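Glycerol kinase, putative (Plasmodium falciparum, PDB 2W40) probably catalyses the ATP-dependent phosphorylation of glycerol to sn-glycerol 3-phosphate. Local coordinates at residues Leu175-Tyr181 / Phe226-Glu232; Ala264-Tyr268 / Leu411-Met417; Arg85-Ile90 / Tyr137-Ile143. One frame throughout, in Å; residues are numbered along the deposited sequence.

Contact 1: Leu175-Tyr181 / Phe226-Glu232. With EDO (1,2-ethanediol), chain B.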
loop_
_atom_site.group_PDB
_atom_site.type_symbol
_atom_site.label_atom_id
_atom_site.label_comp_id
_atom_site.label_asym_id
_atom_site.label_seq_id
_atom_site.Cartn_x
_atom_site.Cartn_y
_atom_site.Cartn_z
ATOM N N LEU C 175 40.139 -10.320 8.916
ATOM C CA LEU C 175 41.335 -9.707 8.222
ATOM C C LEU C 175 42.676 -9.997 8.903
ATOM O O LEU C 175 43.691 -10.235 8.245
ATOM C CB LEU C 175 41.177 -8.210 8.040
ATOM C CG LEU C 175 40.168 -7.784 6.973
ATOM C CD1 LEU C 175 39.809 -6.301 7.197
ATOM C CD2 LEU C 175 40.776 -8.090 5.540
ATOM N N THR C 176 42.634 -10.022 10.226
ATOM C CA THR C 176 43.790 -10.176 11.102
ATOM C C THR C 176 44.062 -11.627 11.509
ATOM O O THR C 176 45.034 -11.891 12.155
ATOM C CB THR C 176 43.721 -9.287 12.363
ATOM O OG1 THR C 176 42.722 -9.804 13.249
ATOM C CG2 THR C 176 43.556 -7.833 12.077
ATOM N N LYS C 177 43.175 -12.573 11.112
ATOM C CA LYS C 177 43.232 -13.954 11.511
ATOM C C LYS C 177 43.174 -14.130 13.022
ATOM O O LYS C 177 43.895 -14.945 13.601
ATOM C CB LYS C 177 44.427 -14.684 10.860
ATOM C CG LYS C 177 44.385 -14.621 9.371
ATOM C CD LYS C 177 45.528 -15.485 8.773
ATOM C CE LYS C 177 45.267 -16.938 8.940
ATOM N NZ LYS C 177 43.930 -17.350 8.259
ATOM N N GLY C 178 42.305 -13.360 13.654
ATOM C CA GLY C 178 41.894 -13.673 15.056
ATOM C C GLY C 178 41.830 -12.553 16.051
ATOM O O GLY C 178 41.382 -12.798 17.171
ATOM N N ASN C 179 42.238 -11.321 15.722
ATOM C CA ASN C 179 42.144 -10.255 16.727
ATOM C C ASN C 179 40.673 -9.986 17.054
ATOM O O ASN C 179 39.838 -9.996 16.179
ATOM C CB ASN C 179 42.782 -8.935 16.269
ATOM C CG ASN C 179 44.282 -9.039 16.025
ATOM O OD1 ASN C 179 44.918 -10.026 16.349
ATOM N ND2 ASN C 179 44.850 -7.926 15.530
ATOM N N CYS C 180 40.386 -9.700 18.318
ATOM C CA CYS C 180 39.044 -9.475 18.801
ATOM C C CYS C 180 39.011 -8.091 19.469
ATOM O O CYS C 180 39.384 -7.881 20.680
ATOM C CB CYS C 180 38.682 -10.547 19.849
ATOM S SG CYS C 180 38.432 -12.223 19.163
ATOM N N TYR C 181 38.521 -7.150 18.657
ATOM C CA TYR C 181 38.442 -5.785 19.056
ATOM C C TYR C 181 37.134 -5.174 18.649
ATOM O O TYR C 181 36.544 -5.519 17.662
ATOM C CB TYR C 181 39.545 -4.923 18.382
ATOM C CG TYR C 181 40.945 -5.225 18.790
ATOM C CD1 TYR C 181 41.319 -5.171 20.083
ATOM C CD2 TYR C 181 41.926 -5.394 17.841
ATOM C CE1 TYR C 181 42.628 -5.363 20.474
ATOM C CE2 TYR C 181 43.252 -5.596 18.210
ATOM C CZ TYR C 181 43.594 -5.580 19.541
ATOM O OH TYR C 181 44.900 -5.730 19.928
ATOM N N PHE C 226 44.707 -1.806 15.508
ATOM C CA PHE C 226 43.783 -2.946 15.425
ATOM C C PHE C 226 44.394 -4.236 14.869
ATOM O O PHE C 226 43.737 -5.294 14.876
ATOM C CB PHE C 226 42.530 -2.560 14.655
ATOM C CG PHE C 226 41.682 -1.527 15.325
ATOM C CD1 PHE C 226 40.737 -1.880 16.306
ATOM C CD2 PHE C 226 41.848 -0.169 15.038
ATOM C CE1 PHE C 226 40.035 -0.870 16.983
ATOM C CE2 PHE C 226 41.101 0.782 15.666
ATOM C CZ PHE C 226 40.239 0.461 16.642
ATOM N N GLY C 227 45.646 -4.142 14.378
ATOM C CA GLY C 227 46.352 -5.260 13.863
ATOM C C GLY C 227 46.751 -5.132 12.456
ATOM O O GLY C 227 46.400 -4.240 11.748
ATOM N N LEU C 228 47.450 -6.156 12.066
ATOM C CA LEU C 228 47.975 -6.365 10.733
ATOM C C LEU C 228 47.076 -7.280 9.943
ATOM O O LEU C 228 46.649 -8.335 10.387
ATOM C CB LEU C 228 49.367 -7.000 10.794
ATOM C CG LEU C 228 50.548 -6.358 11.450
ATOM C CD1 LEU C 228 51.776 -7.333 11.495
ATOM C CD2 LEU C 228 50.896 -4.943 10.860
ATOM N N VAL C 229 46.813 -6.912 8.701
ATOM C CA VAL C 229 46.139 -7.822 7.777
ATOM C C VAL C 229 47.085 -9.021 7.518
ATOM O O VAL C 229 48.290 -8.842 7.103
ATOM C CB VAL C 229 45.750 -7.179 6.427
ATOM C CG1 VAL C 229 45.136 -8.196 5.490
ATOM C CG2 VAL C 229 44.757 -5.986 6.721
ATOM N N LYS C 230 46.500 -10.219 7.715
ATOM C CA LYS C 230 47.162 -11.447 7.478
ATOM C C LYS C 230 46.349 -12.441 6.644
ATOM O O LYS C 230 46.906 -13.529 6.282
ATOM C CB LYS C 230 47.566 -12.144 8.791
ATOM C CG LYS C 230 48.542 -11.362 9.649
ATOM C CD LYS C 230 49.918 -11.236 8.976
ATOM C CE LYS C 230 51.131 -11.029 9.950
ATOM N NZ LYS C 230 52.503 -11.070 9.287
ATOM N N SER C 231 45.071 -12.143 6.368
ATOM C CA SER C 231 44.256 -13.075 5.642
ATOM C C SER C 231 44.814 -13.475 4.292
ATOM O O SER C 231 45.084 -12.627 3.438
ATOM C CB SER C 231 42.789 -12.668 5.473
ATOM O OG SER C 231 42.088 -13.577 4.664
ATOM N N GLU C 232 44.847 -14.776 4.060
ATOM C CA GLU C 232 45.365 -15.284 2.774
ATOM C C GLU C 232 44.460 -14.957 1.584
ATOM O O GLU C 232 44.878 -15.072 0.385
ATOM C CB GLU C 232 45.522 -16.812 2.891
ATOM C CG GLU C 232 44.165 -17.514 3.239
ATOM C CD GLU C 232 43.782 -17.538 4.808
ATOM O OE1 GLU C 232 44.580 -17.030 5.673
ATOM O OE2 GLU C 232 42.653 -18.064 5.143
HETATM C C1 EDO B . 47.358 -8.580 13.779
HETATM O O1 EDO B . 47.335 -9.827 12.715
HETATM C C2 EDO B . 48.389 -8.409 14.876
HETATM O O2 EDO B . 49.342 -7.281 14.858
#

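Contact 2: Ala264-Tyr268 / Leu411-Met417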
loop_
_atom_site.group_PDB
_atom_site.type_symbol
_atom_site.label_atom_id
_atom_site.label_comp_id
_atom_site.label_asym_id
_atom_site.label_seq_id
_atom_site.Cartn_x
_atom_site.Cartn_y
_atom_site.Cartn_z
ATOM N N ALA C 264 25.433 19.540 14.568
ATOM C CA ALA C 264 24.538 18.398 14.207
ATOM C C ALA C 264 24.607 18.009 12.753
ATOM O O ALA C 264 24.713 18.868 11.885
ATOM C CB ALA C 264 23.148 18.662 14.536
ATOM N N LYS C 265 24.515 16.700 12.485
ATOM C CA LYS C 265 24.431 16.198 11.103
ATOM C C LYS C 265 23.273 15.210 11.013
ATOM O O LYS C 265 22.853 14.611 11.995
ATOM C CB LYS C 265 25.698 15.584 10.658
ATOM C CG LYS C 265 26.068 14.249 11.410
ATOM C CD LYS C 265 25.545 13.006 10.609
ATOM C CE LYS C 265 25.757 11.695 11.349
ATOM N NZ LYS C 265 24.859 10.682 10.808
ATOM N N CYS C 266 22.849 14.983 9.803
ATOM C CA CYS C 266 21.850 13.981 9.475
ATOM C C CYS C 266 22.273 13.243 8.218
ATOM O O CYS C 266 22.540 13.867 7.196
ATOM C CB CYS C 266 20.508 14.631 9.325
ATOM S SG CYS C 266 19.204 13.432 9.073
ATOM N N THR C 267 22.411 11.908 8.312
ATOM C CA THR C 267 22.732 11.058 7.222
ATOM C C THR C 267 21.494 10.332 6.738
ATOM O O THR C 267 20.778 9.734 7.550
ATOM C CB THR C 267 23.842 10.009 7.632
ATOM O OG1 THR C 267 25.065 10.679 8.102
ATOM C CG2 THR C 267 24.182 9.100 6.478
ATOM N N TYR C 268 21.295 10.360 5.413
ATOM C CA TYR C 268 20.233 9.700 4.740
ATOM C C TYR C 268 20.843 8.500 4.006
ATOM O O TYR C 268 21.638 8.630 3.054
ATOM C CB TYR C 268 19.542 10.622 3.700
ATOM C CG TYR C 268 18.844 11.823 4.318
ATOM C CD1 TYR C 268 17.490 11.880 4.435
ATOM C CD2 TYR C 268 19.525 12.965 4.650
ATOM C CE1 TYR C 268 16.850 12.955 4.947
ATOM C CE2 TYR C 268 18.832 14.090 5.228
ATOM C CZ TYR C 268 17.529 14.090 5.327
ATOM O OH TYR C 268 16.912 15.255 5.829
ATOM N N LEU C 411 21.541 22.273 9.849
ATOM C CA LEU C 411 21.639 20.841 9.923
ATOM C C LEU C 411 22.462 20.472 8.748
ATOM O O LEU C 411 22.045 20.742 7.628
ATOM C CB LEU C 411 20.219 20.174 9.875
ATOM C CG LEU C 411 20.213 18.618 10.056
ATOM C CD1 LEU C 411 20.887 18.259 11.440
ATOM C CD2 LEU C 411 18.695 18.066 9.882
ATOM N N ARG C 412 23.619 19.851 8.963
ATOM C CA ARG C 412 24.485 19.401 7.872
ATOM C C ARG C 412 24.012 17.995 7.489
ATOM O O ARG C 412 23.918 17.126 8.372
ATOM C CB ARG C 412 25.949 19.313 8.279
ATOM C CG ARG C 412 26.503 20.646 8.621
ATOM C CD ARG C 412 28.053 20.719 8.569
ATOM N NE ARG C 412 28.778 20.018 7.451
ATOM C CZ ARG C 412 29.149 20.504 6.228
ATOM N NH1 ARG C 412 28.887 21.757 5.820
ATOM N NH2 ARG C 412 29.828 19.725 5.394
ATOM N N CYS C 413 23.801 17.754 6.219
ATOM C CA CYS C 413 23.170 16.544 5.699
ATOM C C CYS C 413 24.051 15.922 4.649
ATOM O O CYS C 413 24.741 16.583 3.867
ATOM C CB CYS C 413 21.746 16.809 5.126
ATOM S SG CYS C 413 20.515 17.314 6.383
ATOM N N ASP C 414 23.980 14.599 4.604
ATOM C CA ASP C 414 24.681 13.851 3.643
ATOM C C ASP C 414 23.940 12.613 3.238
ATOM O O ASP C 414 23.087 12.146 3.916
ATOM C CB ASP C 414 26.039 13.509 4.235
ATOM C CG ASP C 414 25.966 12.680 5.581
ATOM O OD1 ASP C 414 25.849 13.296 6.719
ATOM O OD2 ASP C 414 25.956 11.417 5.415
ATOM N N GLY C 415 24.307 12.076 2.109
ATOM C CA GLY C 415 23.705 10.822 1.592
ATOM C C GLY C 415 23.166 10.923 0.202
ATOM O O GLY C 415 22.861 11.959 -0.323
ATOM N N GLY C 416 22.971 9.781 -0.424
ATOM C CA GLY C 416 22.378 9.823 -1.734
ATOM C C GLY C 416 21.154 10.662 -1.971
ATOM O O GLY C 416 21.070 11.399 -2.945
ATOM N N MET C 417 20.193 10.570 -1.055
ATOM C CA MET C 417 18.986 11.264 -1.180
ATOM C C MET C 417 19.115 12.783 -1.095
ATOM O O MET C 417 18.237 13.488 -1.515
ATOM C CB MET C 417 18.088 10.798 -0.012
ATOM C CG MET C 417 17.485 9.398 -0.134
ATOM S SD MET C 417 16.299 9.071 1.253
ATOM C CE MET C 417 15.892 7.369 0.744
HETATM O O HOH W 1 20.504 8.321 0.598
HETATM O O HOH W 2 23.753 7.459 0.883
#

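Contact 3: Arg85-Ile90 / Tyr137-Ile143. With GOL (glycerol), chain D.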
loop_
_atom_site.group_PDB
_atom_site.type_symbol
_atom_site.label_atom_id
_atom_site.label_comp_id
_atom_site.label_asym_id
_atom_site.label_seq_id
_atom_site.Cartn_x
_atom_site.Cartn_y
_atom_site.Cartn_z
ATOM N N ARG C 85 25.873 -0.493 12.456
ATOM C CA ARG C 85 25.976 -0.714 13.876
ATOM C C ARG C 85 24.899 -1.784 14.307
ATOM O O ARG C 85 24.022 -2.109 13.485
ATOM C CB ARG C 85 25.804 0.581 14.590
ATOM C CG ARG C 85 26.863 1.643 14.206
ATOM C CD ARG C 85 26.575 3.088 14.752
ATOM N NE ARG C 85 25.280 3.481 14.254
ATOM C CZ ARG C 85 24.550 4.486 14.740
ATOM N NH1 ARG C 85 25.068 5.304 15.658
ATOM N NH2 ARG C 85 23.287 4.634 14.371
ATOM N N GLU C 86 24.962 -2.215 15.582
ATOM C CA GLU C 86 23.989 -3.045 16.289
ATOM C C GLU C 86 23.915 -4.498 15.779
ATOM O O GLU C 86 23.752 -5.414 16.538
ATOM C CB GLU C 86 22.611 -2.448 16.342
ATOM C CG GLU C 86 22.492 -1.092 17.067
ATOM C CD GLU C 86 22.661 0.124 16.156
ATOM O OE1 GLU C 86 22.541 -0.015 14.912
ATOM O OE2 GLU C 86 22.883 1.251 16.673
ATOM N N THR C 87 23.990 -4.650 14.480
ATOM C CA THR C 87 23.998 -5.953 13.826
ATOM C C THR C 87 25.049 -6.800 14.553
ATOM O O THR C 87 26.154 -6.353 14.830
ATOM C CB THR C 87 24.375 -5.777 12.368
ATOM O OG1 THR C 87 23.330 -5.010 11.742
ATOM C CG2 THR C 87 24.549 -7.154 11.663
ATOM N N VAL C 88 24.654 -8.052 14.852
ATOM C CA VAL C 88 25.471 -8.905 15.752
ATOM C C VAL C 88 25.629 -10.312 15.129
ATOM O O VAL C 88 24.680 -10.887 14.547
ATOM C CB VAL C 88 24.973 -8.909 17.233
ATOM C CG1 VAL C 88 23.594 -9.540 17.291
ATOM C CG2 VAL C 88 25.975 -9.593 18.162
ATOM N N ILE C 89 26.842 -10.807 15.313
ATOM C CA ILE C 89 27.226 -12.206 14.895
ATOM C C ILE C 89 27.908 -12.818 16.149
ATOM O O ILE C 89 28.692 -12.186 16.847
ATOM C CB ILE C 89 28.171 -12.258 13.682
ATOM C CG1 ILE C 89 27.598 -11.502 12.472
ATOM C CG2 ILE C 89 28.504 -13.720 13.240
ATOM C CD1 ILE C 89 28.798 -10.946 11.696
ATOM N N ILE C 90 27.595 -14.087 16.370
ATOM C CA ILE C 90 28.267 -14.906 17.400
ATOM C C ILE C 90 28.957 -16.047 16.586
ATOM O O ILE C 90 28.324 -16.771 15.753
ATOM C CB ILE C 90 27.330 -15.461 18.499
ATOM C CG1 ILE C 90 26.555 -14.294 19.137
ATOM C CG2 ILE C 90 28.088 -16.277 19.574
ATOM C CD1 ILE C 90 25.552 -14.666 20.250
ATOM N N TYR C 137 16.419 -2.722 18.864
ATOM C CA TYR C 137 17.370 -2.086 17.895
ATOM C C TYR C 137 18.841 -2.474 18.260
ATOM O O TYR C 137 19.626 -2.898 17.367
ATOM C CB TYR C 137 17.135 -0.578 18.017
ATOM C CG TYR C 137 18.058 0.341 17.245
ATOM C CD1 TYR C 137 18.618 -0.033 16.004
ATOM C CD2 TYR C 137 18.243 1.597 17.690
ATOM C CE1 TYR C 137 19.449 0.918 15.287
ATOM C CE2 TYR C 137 19.072 2.479 17.026
ATOM C CZ TYR C 137 19.624 2.158 15.804
ATOM O OH TYR C 137 20.421 3.109 15.170
ATOM N N PHE C 138 19.218 -2.265 19.541
ATOM C CA PHE C 138 20.561 -2.604 20.063
ATOM C C PHE C 138 20.876 -4.075 20.058
ATOM O O PHE C 138 20.009 -4.854 19.843
ATOM C CB PHE C 138 20.802 -1.912 21.357
ATOM C CG PHE C 138 21.173 -0.439 21.227
ATOM C CD1 PHE C 138 20.832 0.318 20.112
ATOM C CD2 PHE C 138 21.966 0.143 22.208
ATOM C CE1 PHE C 138 21.240 1.674 20.017
ATOM C CE2 PHE C 138 22.356 1.493 22.135
ATOM C CZ PHE C 138 21.930 2.253 21.050
ATOM N N SER C 139 22.141 -4.445 20.233
ATOM C CA SER C 139 22.545 -5.849 20.017
ATOM C C SER C 139 21.984 -6.794 21.100
ATOM O O SER C 139 21.744 -7.986 20.797
ATOM C CB SER C 139 24.067 -5.989 20.034
ATOM O OG SER C 139 24.655 -5.144 19.087
ATOM N N ALA C 140 21.858 -6.267 22.325
ATOM C CA ALA C 140 21.730 -7.155 23.529
ATOM C C ALA C 140 20.539 -8.131 23.410
ATOM O O ALA C 140 20.694 -9.319 23.709
ATOM C CB ALA C 140 21.558 -6.359 24.798
ATOM N N PHE C 141 19.377 -7.640 23.013
ATOM C CA PHE C 141 18.219 -8.604 22.961
ATOM C C PHE C 141 18.328 -9.618 21.865
ATOM O O PHE C 141 17.819 -10.726 21.996
ATOM C CB PHE C 141 16.861 -7.895 22.852
ATOM C CG PHE C 141 16.368 -7.337 24.169
ATOM C CD1 PHE C 141 15.599 -8.134 24.995
ATOM C CD2 PHE C 141 16.664 -6.058 24.576
ATOM C CE1 PHE C 141 15.126 -7.704 26.228
ATOM C CE2 PHE C 141 16.188 -5.612 25.809
ATOM C CZ PHE C 141 15.412 -6.455 26.637
ATOM N N LYS C 142 19.053 -9.271 20.804
ATOM C CA LYS C 142 19.413 -10.277 19.756
ATOM C C LYS C 142 20.358 -11.349 20.282
ATOM O O LYS C 142 20.196 -12.541 19.969
ATOM C CB LYS C 142 19.958 -9.506 18.576
ATOM C CG LYS C 142 18.771 -8.754 18.054
ATOM C CD LYS C 142 18.984 -7.328 18.095
ATOM C CE LYS C 142 19.325 -6.730 16.810
ATOM N NZ LYS C 142 18.202 -5.935 16.344
ATOM N N ILE C 143 21.299 -10.949 21.105
ATOM C CA ILE C 143 22.219 -11.890 21.649
ATOM C C ILE C 143 21.385 -12.827 22.563
ATOM O O ILE C 143 21.581 -14.040 22.576
ATOM C CB ILE C 143 23.270 -11.151 22.471
ATOM C CG1 ILE C 143 24.237 -10.299 21.539
ATOM C CG2 ILE C 143 24.092 -12.134 23.338
ATOM C CD1 ILE C 143 25.070 -9.136 22.295
HETATM C C1 GOL D . 23.026 1.715 9.870
HETATM O O1 GOL D . 23.775 2.584 8.991
HETATM C C2 GOL D . 23.195 2.198 11.234
HETATM O O2 GOL D . 24.494 1.945 11.739
HETATM C C3 GOL D . 22.136 1.513 12.156
HETATM O O3 GOL D . 22.149 2.052 13.438
#

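Contact 1: Leu175-Tyr181 / Phe226-Glu232
The carbonyl of L175, in the last turn of helix 167-176, takes two backbone N-H groups from the chain that follows strand 225-228: K230 N at 2.9 Å from L175 O and nearly straight (167°), and S231 N at 3.0 Å from the same oxygen but more bent. K177 then leaves the helix with positive phi in a Schellman motif. With CG anti to the carbonyl carbon (chi1 -58°) and bends at chi3 and chi4, its chain runs past the carbonyl of K230 and crosses E232 at about a right angle. The ammonium closes a salt bridge there, K177 NZ to E232 OE1 at 2.7 Å, on the syn lone pair of the carboxylate; lysine and glutamate suit this solvent-facing margin.

N179 and T176 work together. T176 OG1 accepts from N179 N (2.9 Å), an ST motif, while also bonding I172 O. The N179 amide then reaches the strand, ND2 giving a hydrogen bond to F226 O at 2.9 Å; that oxygen lies in the amide plane, but the donor is tilted from the carbonyl plane. G227 CA packs close against ND2, and its positive phi (120°) suits glycine. F226 turns a ring edge toward the face of Y181 in an offset edge-to-face pair, centroids 6.0 Å apart, and F226 O lies at the Y181 edge. A 1,2-ethanediol, probably from the crystallisation liquor, places O1 2.8 Å from L228 O and close to T176 O. Deeper in, L175 and V229 face I81 and I79 of strand 74-83. The end of helix 167-176 and the turn after it are fastened to strand 225-228, an edge strand of the six-stranded sheet in the N-terminal FGGY domain, and to the loop that follows it; the fold is that of the actin-like ATPase clan.

Contact 2: Ala264-Tyr268 / Leu411-Met417
The two methyls of L411 spread along one face of strand 264-268: CD1 lies 3.9 Å from A264 CB, and CD2 nestles against C266 CB. Chi1 -176° puts CG anti to the backbone N, and chi2 58° directs the methyls. Next along the same face, C413 SG fills the notch between C266 CB and the Y268 ring, meeting the ring edge in its plane, 3.8 Å from CE2. A small, polarisable cysteine fits this slot, beside M424 of helix 421-431. The tyrosine hydroxyl runs on to N427, while Y268 CB rests against M417 CB.

The strands are parallel neighbours at the middle of the C-terminal domain's seven-stranded sheet, joined in register by C266 N to R412 O (2.8 Å) and Y268 N to D414 O (2.9 Å).

On the other face D414 brings its carboxylate obliquely alongside T267, whose OG1 donates to the syn lone pair of OD2 at 2.9 Å; K265 NZ in turn donates to that hydroxyl. G415 CA makes a CA-H...O contact with Y268 O; its positive phi (126°) suits glycine. One water, 2.7 Å from Y268 O, accepts from M417 N; a second links that carbonyl to N of G416, which binds ADP in another structure of this protein.

Contact 3: Arg85-Ile90 / Tyr137-Ile143
The glycerol site of this FGGY kinase is built here, where the loop leading into strand 88-92 meets the chain that enters helix 140-149. R85 and E86 come from the first, Y137 from the second, and all three hold bound glycerol. R85 grips O2 twice, with its backbone N (2.9 Å) and with NE (3.0 Å), both bonds nearly straight at 168°. Glycerol O2 lies in the guanidinium plane at its edge, and R85 NH2 reaches the next hydroxyl, O3, at 3.0 Å. That oxygen is held on several sides: it donates to E86 OE1 at 2.6 Å and accepts from Y137 OH at 2.7 Å. D248 and Q249 add further hydrogen bonds to the glycerol.

The long acid suits its place because its apolar stem is packed while its oxygens work. E86 CG lies over one face of the Y137 ring, toward the rim, and 3.7 Å from F138 CD1; the carboxylate is turned about 35° from the tyrosine ring. R189 forms a salt bridge with E86 OE2 and probably steadies the carboxylate; E308 pairs with R85 NH1 and probably does the same for the guanidinium.

Further along, V88 packs its two methyls apart, CG1 on K142 CB and CG2 on I143, with I90 continuing the apolar strip. S139, a small hydroxyl residue at the helix entrance, joins the site to the strip: its OG donates to E86 O at 2.7 Å.

Overall arrangement
Along the chain, contact 3 closes first, then contact 1, then contact 2. Contacts 1 and 3 belong to the N-terminal FGGY range, with centres about 22 Å apart, and helix 167-176, whose end takes part in contact 1, also packs on T87 and I89 of the 85-90 segment. Contact 2 lies in the C-terminal range, its centre about 25 Å from that of contact 3 and about 32 Å from that of contact 1, on the opposite side of the chain's centre from both. Nearest atoms of contacts 2 and 3 are about 7 Å apart, consistent with a glycerol site close to the ADP-binding residues at the interdomain cleft, as in relatives, while contact 1 remains peripheral.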